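Local coordinates for mandelate racemase / muconate lactonizing enzyme, C-terminal domain protein (Pseudovibrio sp. JE062, PDB 4JHM), which is of unknown function but belongs to the enolase superfamily, pairing an N-terminal capping domain with a C-terminal domain related to TIM barrels, at residues A[86-91]-A[105-110]; A[271-274]-A[278-281]. All coordinates share one frame; numbering follows the deposited sequence.

Contact 1: residues A[86-91]-A[105-110]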
ATOM      1  N   GLN A  86      28.743  22.313 -12.665  1.00 81.11           N
ATOM      2  CA  GLN A  86      27.819  21.209 -12.890  1.00 78.61           C
ATOM      3  C   GLN A  86      28.337  20.307 -14.001  1.00 81.69           C
ATOM      4  O   GLN A  86      28.190  19.085 -13.941  1.00 84.06           O
ATOM      5  CB  GLN A  86      26.425  21.730 -13.233  1.00 78.10           C
ATOM      6  CG  GLN A  86      25.431  20.638 -13.592  1.00 78.80           C
ATOM      7  CD  GLN A  86      25.341  19.556 -12.529  1.00 73.36           C
ATOM      8  OE1 GLN A  86      24.919  19.814 -11.402  1.00 71.29           O
ATOM      9  NE2 GLN A  86      25.734  18.337 -12.888  1.00 67.18           N
ATOM     10  N   GLU A  87      28.939  20.913 -15.020  1.00 85.20           N
ATOM     11  CA  GLU A  87      29.528  20.154 -16.117  1.00 85.78           C
ATOM     12  C   GLU A  87      30.769  19.408 -15.634  1.00 83.45           C
ATOM     13  O   GLU A  87      31.058  18.307 -16.102  1.00 88.28           O
ATOM     14  CB  GLU A  87      29.872  21.078 -17.287  1.00 89.13           C
ATOM     15  CG  GLU A  87      30.561  20.386 -18.454  1.00 94.09           C
ATOM     16  CD  GLU A  87      32.066  20.293 -18.282  1.00 97.54           C
ATOM     17  OE1 GLU A  87      32.635  19.209 -18.544  1.00 95.16           O
ATOM     18  OE2 GLU A  87      32.682  21.304 -17.878  1.00100.79           O
ATOM     19  N   LEU A  88      31.495  20.012 -14.696  1.00 76.92           N
ATOM     20  CA  LEU A  88      32.648  19.368 -14.073  1.00 74.21           C
ATOM     21  C   LEU A  88      32.181  18.187 -13.224  1.00 75.24           C
ATOM     22  O   LEU A  88      32.702  17.079 -13.330  1.00 73.06           O
ATOM     23  CB  LEU A  88      33.404  20.363 -13.194  1.00 74.30           C
ATOM     24  CG  LEU A  88      34.773  19.896 -12.691  1.00 76.43           C
ATOM     25  CD1 LEU A  88      35.735  19.724 -13.856  1.00 81.21           C
ATOM     26  CD2 LEU A  88      35.339  20.870 -11.670  1.00 73.41           C
ATOM     27  N   ASN A  89      31.196  18.449 -12.373  1.00 76.63           N
ATOM     28  CA  ASN A  89      30.546  17.410 -11.597  1.00 71.41           C
ATOM     29  C   ASN A  89      30.139  16.270 -12.512  1.00 73.82           C
ATOM     30  O   ASN A  89      30.435  15.105 -12.248  1.00 76.92           O
ATOM     31  CB  ASN A  89      29.317  17.986 -10.903  1.00 71.33           C
ATOM     32  CG  ASN A  89      28.953  17.235  -9.648  1.00 71.50           C
ATOM     33  OD1 ASN A  89      28.349  16.169  -9.705  1.00 79.77           O
ATOM     34  ND2 ASN A  89      29.319  17.791  -8.499  1.00 72.72           N
ATOM     35  N   ASN A  90      29.461  16.618 -13.597  1.00 80.69           N
ATOM     36  CA  ASN A  90      29.090  15.644 -14.606  1.00 81.90           C
ATOM     37  C   ASN A  90      30.320  14.837 -14.990  1.00 76.89           C
ATOM     38  O   ASN A  90      30.339  13.615 -14.888  1.00 81.79           O
ATOM     39  CB  ASN A  90      28.514  16.356 -15.831  1.00 88.43           C
ATOM     40  CG  ASN A  90      27.670  15.443 -16.698  1.00 92.67           C
ATOM     41  OD1 ASN A  90      27.770  15.461 -17.926  1.00101.58           O
ATOM     42  ND2 ASN A  90      26.823  14.646 -16.063  1.00 93.16           N
ATOM     43  N   TRP A  91      31.362  15.543 -15.405  1.00 77.76           N
ATOM     44  CA  TRP A  91      32.617  14.921 -15.804  1.00 80.03           C
ATOM     45  C   TRP A  91      33.191  14.007 -14.708  1.00 77.18           C
ATOM     46  O   TRP A  91      33.690  12.924 -14.998  1.00 75.72           O
ATOM     47  CB  TRP A  91      33.613  16.022 -16.168  1.00 81.24           C
ATOM     48  CG  TRP A  91      34.902  15.550 -16.735  1.00 84.93           C
ATOM     49  CD1 TRP A  91      35.186  15.321 -18.047  1.00 84.93           C
ATOM     50  CD2 TRP A  91      36.106  15.283 -16.010  1.00 85.55           C
ATOM     51  NE1 TRP A  91      36.490  14.914 -18.184  1.00 84.69           N
ATOM     52  CE2 TRP A  91      37.076  14.880 -16.947  1.00 85.33           C
ATOM     53  CE3 TRP A  91      36.457  15.339 -14.658  1.00 83.69           C
ATOM     54  CZ2 TRP A  91      38.372  14.534 -16.576  1.00 87.70           C
ATOM     55  CZ3 TRP A  91      37.743  14.995 -14.291  1.00 83.19           C
ATOM     56  CH2 TRP A  91      38.686  14.598 -15.247  1.00 85.41           C
ATOM     57  N   SER A 105      34.869  14.804  -4.152  1.00 71.54           N
ATOM     58  CA  SER A 105      34.250  15.956  -3.499  1.00 68.80           C
ATOM     59  C   SER A 105      35.163  17.180  -3.424  1.00 71.37           C
ATOM     60  O   SER A 105      34.712  18.300  -3.648  1.00 78.95           O
ATOM     61  CB  SER A 105      33.763  15.579  -2.097  1.00 66.66           C
ATOM     62  OG  SER A 105      32.669  14.675  -2.168  1.00 63.14           O
ATOM     63  N   PRO A 106      36.452  16.980  -3.112  1.00 73.05           N
ATOM     64  CA  PRO A 106      37.348  18.138  -3.004  1.00 72.87           C
ATOM     65  C   PRO A 106      37.558  18.889  -4.324  1.00 71.74           C
ATOM     66  O   PRO A 106      37.773  20.100  -4.317  1.00 65.87           O
ATOM     67  CB  PRO A 106      38.670  17.524  -2.526  1.00 74.11           C
ATOM     68  CG  PRO A 106      38.323  16.173  -1.998  1.00 72.76           C
ATOM     69  CD  PRO A 106      37.138  15.719  -2.793  1.00 73.63           C
ATOM     70  N   ILE A 107      37.500  18.178  -5.445  1.00 71.86           N
ATOM     71  CA  ILE A 107      37.712  18.808  -6.742  1.00 75.44           C
ATOM     72  C   ILE A 107      36.527  19.707  -7.076  1.00 75.17           C
ATOM     73  O   ILE A 107      36.706  20.851  -7.476  1.00 74.73           O
ATOM     74  CB  ILE A 107      37.902  17.770  -7.868  1.00 76.39           C
ATOM     75  CG1 ILE A 107      39.042  16.806  -7.522  1.00 76.96           C
ATOM     76  CG2 ILE A 107      38.184  18.466  -9.193  1.00 73.10           C
ATOM     77  CD1 ILE A 107      39.019  15.516  -8.313  1.00 74.53           C
ATOM     78  N   ASP A 108      35.315  19.191  -6.910  1.00 76.59           N
ATOM     79  CA  ASP A 108      34.121  20.000  -7.137  1.00 77.34           C
ATOM     80  C   ASP A 108      34.156  21.222  -6.227  1.00 77.61           C
ATOM     81  O   ASP A 108      33.907  22.347  -6.661  1.00 77.32           O
ATOM     82  CB  ASP A 108      32.854  19.183  -6.873  1.00 73.52           C
ATOM     83  CG  ASP A 108      31.600  20.043  -6.814  1.00 73.96           C
ATOM     84  OD1 ASP A 108      31.354  20.669  -5.759  1.00 68.83           O
ATOM     85  OD2 ASP A 108      30.854  20.083  -7.819  1.00 71.69           O
ATOM     86  N   ILE A 109      34.484  20.987  -4.963  1.00 75.66           N
ATOM     87  CA  ILE A 109      34.508  22.040  -3.962  1.00 76.29           C
ATOM     88  C   ILE A 109      35.504  23.128  -4.345  1.00 78.02           C
ATOM     89  O   ILE A 109      35.213  24.320  -4.233  1.00 79.22           O
ATOM     90  CB  ILE A 109      34.857  21.466  -2.577  1.00 76.86           C
ATOM     91  CG1 ILE A 109      33.682  20.646  -2.040  1.00 74.71           C
ATOM     92  CG2 ILE A 109      35.195  22.585  -1.602  1.00 82.10           C
ATOM     93  CD1 ILE A 109      34.050  19.700  -0.920  1.00 76.36           C
ATOM     94  N   ALA A 110      36.674  22.706  -4.809  1.00 77.68           N
ATOM     95  CA  ALA A 110      37.728  23.633  -5.199  1.00 78.05           C
ATOM     96  C   ALA A 110      37.301  24.524  -6.367  1.00 81.32           C
ATOM     97  O   ALA A 110      37.804  25.637  -6.524  1.00 86.02           O
ATOM     98  CB  ALA A 110      38.991  22.865  -5.556  1.00 77.38           C
TER
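N89 reaches across to D108 with its amide nitrogen: ND2 donates to OD2 over 2.8 Å, the N-H pointing close to straight. The oxygen lies almost in the amide plane of N89, yet the donor comes down on the carboxylate of D108 from above, 56° out of its plane; the two flat groups stand 85° apart. On both residues CG is anti to the backbone N, which swings each polar end into the space between the helices, where CA of N89 and CA of D108 are 6.3 Å apart. Helices 85-92 and 100-119 belong to the N-terminal domain of the mandelate racemase / muconate lactonizing enzyme family, the part that accompanies the four-stranded antiparallel sheet. Beside the polar bridge runs a looser apolar one, L88 CD2 facing I107 CG2 at 4.5 Å, with I107 also packed on L70 and I73 of helix 65-73. OD2 of D108 is shared, since T280 OG1 hydrogen-bonds to it as well, and ND2 of N89 makes a second, weak bond to the carbonyl of G277. Q86 and E87 also meet the second subunit, another copy of this protein.

Contact 2: residues A[271-274]-A[278-281]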
ATOM      1  N   GLN A 271      24.342  14.845   5.395  1.00 55.03           N
ATOM      2  CA  GLN A 271      25.321  14.679   4.347  1.00 57.88           C
ATOM      3  C   GLN A 271      26.524  15.523   4.672  1.00 64.04           C
ATOM      4  O   GLN A 271      26.457  16.433   5.495  1.00 69.12           O
ATOM      5  CB  GLN A 271      24.758  15.131   3.008  1.00 59.44           C
ATOM      6  CG  GLN A 271      23.592  14.305   2.510  1.00 63.43           C
ATOM      7  CD  GLN A 271      24.035  13.008   1.879  1.00 66.05           C
ATOM      8  OE1 GLN A 271      24.491  12.099   2.566  1.00 68.87           O
ATOM      9  NE2 GLN A 271      23.898  12.914   0.558  1.00 64.81           N
ATOM     10  N   ASP A 272      27.625  15.210   4.006  1.00 69.02           N
ATOM     11  CA  ASP A 272      28.854  15.959   4.126  1.00 64.10           C
ATOM     12  C   ASP A 272      29.246  16.329   2.707  1.00 62.13           C
ATOM     13  O   ASP A 272      29.255  15.478   1.817  1.00 63.49           O
ATOM     14  CB  ASP A 272      29.925  15.091   4.789  1.00 67.77           C
ATOM     15  CG  ASP A 272      31.185  15.860   5.123  1.00 72.10           C
ATOM     16  OD1 ASP A 272      31.375  16.975   4.594  1.00 71.39           O
ATOM     17  OD2 ASP A 272      31.992  15.338   5.918  1.00 79.95           O
ATOM     18  N   ALA A 273      29.540  17.603   2.488  1.00 59.87           N
ATOM     19  CA  ALA A 273      29.898  18.073   1.165  1.00 58.92           C
ATOM     20  C   ALA A 273      31.154  17.365   0.675  1.00 61.62           C
ATOM     21  O   ALA A 273      31.317  17.138  -0.519  1.00 67.63           O
ATOM     22  CB  ALA A 273      30.108  19.577   1.184  1.00 61.43           C
ATOM     23  N   THR A 274      32.033  17.006   1.606  1.00 62.26           N
ATOM     24  CA  THR A 274      33.307  16.378   1.269  1.00 63.24           C
ATOM     25  C   THR A 274      33.175  14.873   1.063  1.00 64.98           C
ATOM     26  O   THR A 274      34.182  14.168   0.963  1.00 58.56           O
ATOM     27  CB  THR A 274      34.340  16.597   2.385  1.00 64.71           C
ATOM     28  OG1 THR A 274      33.904  15.928   3.573  1.00 63.08           O
ATOM     29  CG2 THR A 274      34.514  18.073   2.671  1.00 65.41           C
ATOM     30  N   GLY A 278      30.647  16.936  -3.210  1.00 69.08           N
ATOM     31  CA  GLY A 278      30.989  18.353  -3.146  1.00 70.52           C
ATOM     32  C   GLY A 278      29.801  19.283  -2.974  1.00 70.27           C
ATOM     33  O   GLY A 278      28.661  18.845  -2.827  1.00 71.78           O
ATOM     34  N   ILE A 279      30.092  20.580  -2.998  1.00 70.68           N
ATOM     35  CA  ILE A 279      29.093  21.632  -2.852  1.00 65.72           C
ATOM     36  C   ILE A 279      27.922  21.415  -3.803  1.00 65.63           C
ATOM     37  O   ILE A 279      26.759  21.490  -3.407  1.00 66.24           O
ATOM     38  CB  ILE A 279      29.719  23.010  -3.160  1.00 67.16           C
ATOM     39  CG1 ILE A 279      30.920  23.283  -2.247  1.00 69.76           C
ATOM     40  CG2 ILE A 279      28.692  24.121  -3.007  1.00 69.95           C
ATOM     41  CD1 ILE A 279      30.561  23.549  -0.799  1.00 69.00           C
ATOM     42  N   THR A 280      28.244  21.155  -5.064  1.00 67.27           N
ATOM     43  CA  THR A 280      27.247  20.931  -6.101  1.00 67.35           C
ATOM     44  C   THR A 280      26.113  20.008  -5.659  1.00 71.17           C
ATOM     45  O   THR A 280      24.952  20.244  -5.985  1.00 82.50           O
ATOM     46  CB  THR A 280      27.910  20.311  -7.341  1.00 68.36           C
ATOM     47  OG1 THR A 280      28.644  21.322  -8.048  1.00 69.63           O
ATOM     48  CG2 THR A 280      26.873  19.678  -8.265  1.00 64.65           C
ATOM     49  N   GLN A 281      26.452  18.956  -4.923  1.00 65.01           N
ATOM     50  CA  GLN A 281      25.482  17.933  -4.571  1.00 61.73           C
ATOM     51  C   GLN A 281      24.835  18.200  -3.221  1.00 65.47           C
ATOM     52  O   GLN A 281      23.624  18.037  -3.067  1.00 68.61           O
ATOM     53  CB  GLN A 281      26.150  16.558  -4.564  1.00 60.46           C
ATOM     54  CG  GLN A 281      26.720  16.148  -5.916  1.00 60.92           C
ATOM     55  CD  GLN A 281      25.640  15.909  -6.951  1.00 60.36           C
ATOM     56  OE1 GLN A 281      25.431  16.722  -7.845  1.00 64.67           O
ATOM     57  NE2 GLN A 281      24.932  14.797  -6.819  1.00 62.79           N
TER
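A273 and G278 meet through their backbones, the amide N of G278 lying 2.8 Å from the carbonyl O of A273. The N-H is bent well away from the acceptor, with an angle of 122° at the hydrogen, and the bond is weak. S105 OG makes another weak hydrogen bond to the same oxygen. Beside this polar point the methyl of A273 lies against the start of the helix: A273 CB is 4.2 Å from G278 C and 4.5 Å from I279 CD1. The CB of I279 points away from A273, but its chain folds back (chi2 -71°) to bring CD1 within range of the methyl.

The next shell fixes the turn that carries A273. OD1 of D272 accepts the backbone N of T274 at 3.1 Å, nearly straight at 165°, forming an Asx turn; the N-H arrives from above the carboxylate plane. T274 OG1 gives that oxygen a second, weak bond, while N310 ND2 donates to it and N310 OD1 takes the N-H of A273. G278 occupies the N-cap position in a backbone conformation that suits glycine, and its O accepts from Q281 N as the first turn of helix 279-291 begins. The weak bond spans the short link into that helix within the barrel-like C-terminal domain, with I279 lodged between helix 100-119 of the N-terminal domain and helix 304-316.

Contact 1 lies in the N-terminal domain and contact 2 in the C-terminal one, yet their centres are only about 10 Å apart and they touch directly. D108 is the main go-between: its OD2 is 2.5 Å from T280 OG1, a probable hydrogen bond, and its OD1 sits 3.0 Å from the backbone N of I279 at the start of helix 279-291. T280 OG1 is in turn bonded to W112 NE1, further along helix 100-119. One turn earlier on the same helix, S105 OG packs 3.2 Å from G278 N. Segment 105-110 therefore faces helix 85-92 along one flank and segments 271-274 and 278-281 along another, tying the two domains together.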